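Local coordinates for phospholyase (PDB 5G4J), which cleaves phosphoethanolamine to acetaldehyde, ammonia and phosphate as a pyridoxal-phosphate-dependent phospholyase of the class-III aminotransferase family, at the interface of chains A and B. Coordinates in Å, arbitrary orientation; residue numbers count along the deposited sequence, not the author numbering. Chains: chain A/B, Putative aminotransferase class III protein.

The interface of chains A and B. Residues chain A 64, 280-281, 286; chain B 311-312.
A:Lys281 and B:Thr311 meet in the active site, which class-III pyridoxal-phosphate enzymes of the fold-type I family build where two subunits join. By its place in the family's Gly-Lys motif, A:Lys281 is the lysine that forms the Schiff base with the cofactor, and B:Thr311 is a cofactor-binding residue supplied by the partner chain. The terminal amine NZ of A:Lys281 gives a hydrogen bond of 2.8 Å to the hydroxyl OG1 of B:Thr311, the two side chains nearly perpendicular. The lysine chain runs extended as far as CE and then bends (chi4 -68°), swinging NZ towards that hydroxyl. With an alanine in its place the Schiff-base amine is gone, and OG1 of B:Thr311 would probably lose this donor and its methyl the lysine chain beside it.

That methyl, CG2 of B:Thr311, lies 4.0 Å from CG of A:Lys281 and also packs against CG2 of A:Val64, at 3.8 Å. It can serve this apolar side while OG1 turns to the amine because CG2 stands anti to the backbone N, with OG1 beside that N (chi1 -64°). A:Val64 runs alongside the threonine, pointing the other way, and its other branch, CG1, reaches the ring of B:Phe312 more loosely.

One residue on, B:Phe312 pushes its ring against the backbone at the root of the lysine. The carbonyl O of A:Lys281 lies in the ring plane, at the edge, 3.3 Å from CZ, an approach that would probably suit the slightly positive hydrogens at the ring edge. CZ also packs 3.6 Å from CA of A:Lys281. Further along the ring, CD1 comes within 3.7 Å of the carbonyl O of A:Gly286. These contacts probably steady the start of the 3-10 helix 281-284, which carries the Schiff-base lysine. The two-fold symmetry of the dimer repeats the arrangement with the chains exchanged.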
ATOM      1  N   VAL A  64     -14.626   4.872   5.962  1.00 19.13           N
ATOM      2  CA  VAL A  64     -13.430   4.322   6.582  1.00 18.45           C
ATOM      3  C   VAL A  64     -13.601   4.003   8.082  1.00 19.58           C
ATOM      4  O   VAL A  64     -13.283   2.883   8.524  1.00 18.90           O
ATOM      5  CB  VAL A  64     -12.224   5.230   6.288  1.00 19.19           C
ATOM      6  CG1 VAL A  64     -11.025   4.809   7.105  1.00 19.92           C
ATOM      7  CG2 VAL A  64     -11.897   5.196   4.814  1.00 21.41           C
ATOM      8  N   GLY A 280     -10.598  -2.798   1.059  1.00 16.22           N
ATOM      9  CA  GLY A 280      -9.656  -1.818   1.615  1.00 19.40           C
ATOM     10  C   GLY A 280     -10.482  -1.080   2.694  1.00 25.26           C
ATOM     11  O   GLY A 280     -10.940  -1.698   3.638  1.00 22.96           O
ATOM     12  N   LYS A 281     -10.763   0.210   2.420  1.00 25.57           N
ATOM     13  CA  LYS A 281     -11.424   1.210   3.347  1.00 21.68           C
ATOM     14  C   LYS A 281     -11.760   0.842   4.796  1.00 18.95           C
ATOM     15  O   LYS A 281     -10.899   0.893   5.680  1.00 19.79           O
ATOM     16  CB  LYS A 281     -12.523   1.960   2.623  1.00 23.80           C
ATOM     17  CG  LYS A 281     -11.942   3.018   1.665  1.00 26.74           C
ATOM     18  CD  LYS A 281     -13.003   3.600   0.737  1.00 31.27           C
ATOM     19  CE  LYS A 281     -12.407   4.548  -0.325  1.00 36.62           C
ATOM     20  NZ  LYS A 281     -11.819   5.865   0.030  1.00 36.93           N
ATOM     21  N   GLY A 286      -9.818   2.479   9.515  1.00 17.92           N
ATOM     22  CA  GLY A 286      -8.779   3.539   9.351  1.00 20.83           C
ATOM     23  C   GLY A 286      -7.357   3.104   9.308  1.00 17.05           C
ATOM     24  O   GLY A 286      -6.516   3.792   8.712  1.00 17.50           O
TER
ATOM     25  N   THR B 311      -6.166   6.728  -0.002  1.00 23.18           N
ATOM     26  CA  THR B 311      -7.164   6.859   1.099  1.00 24.52           C
ATOM     27  C   THR B 311      -6.555   6.855   2.538  1.00 23.22           C
ATOM     28  O   THR B 311      -6.924   7.697   3.354  1.00 22.62           O
ATOM     29  CB  THR B 311      -8.261   5.734   1.037  1.00 26.84           C
ATOM     30  OG1 THR B 311      -9.028   5.872  -0.202  1.00 27.23           O
ATOM     31  CG2 THR B 311      -9.143   5.755   2.298  1.00 28.14           C
ATOM     32  N   PHE B 312      -5.630   5.919   2.795  1.00 21.90           N
ATOM     33  CA  PHE B 312      -5.032   5.753   4.160  1.00 20.78           C
ATOM     34  C   PHE B 312      -3.804   6.627   4.379  1.00 24.56           C
ATOM     35  O   PHE B 312      -3.400   6.893   5.576  1.00 25.54           O
ATOM     36  CB  PHE B 312      -4.600   4.325   4.387  1.00 18.66           C
ATOM     37  CG  PHE B 312      -5.777   3.332   4.373  1.00 21.93           C
ATOM     38  CD1 PHE B 312      -6.991   3.632   5.054  1.00 20.71           C
ATOM     39  CD2 PHE B 312      -5.678   2.114   3.667  1.00 21.20           C
ATOM     40  CE1 PHE B 312      -8.085   2.713   5.066  1.00 21.66           C
ATOM     41  CE2 PHE B 312      -6.764   1.223   3.697  1.00 20.70           C
ATOM     42  CZ  PHE B 312      -7.959   1.500   4.432  1.00 20.63           C
TER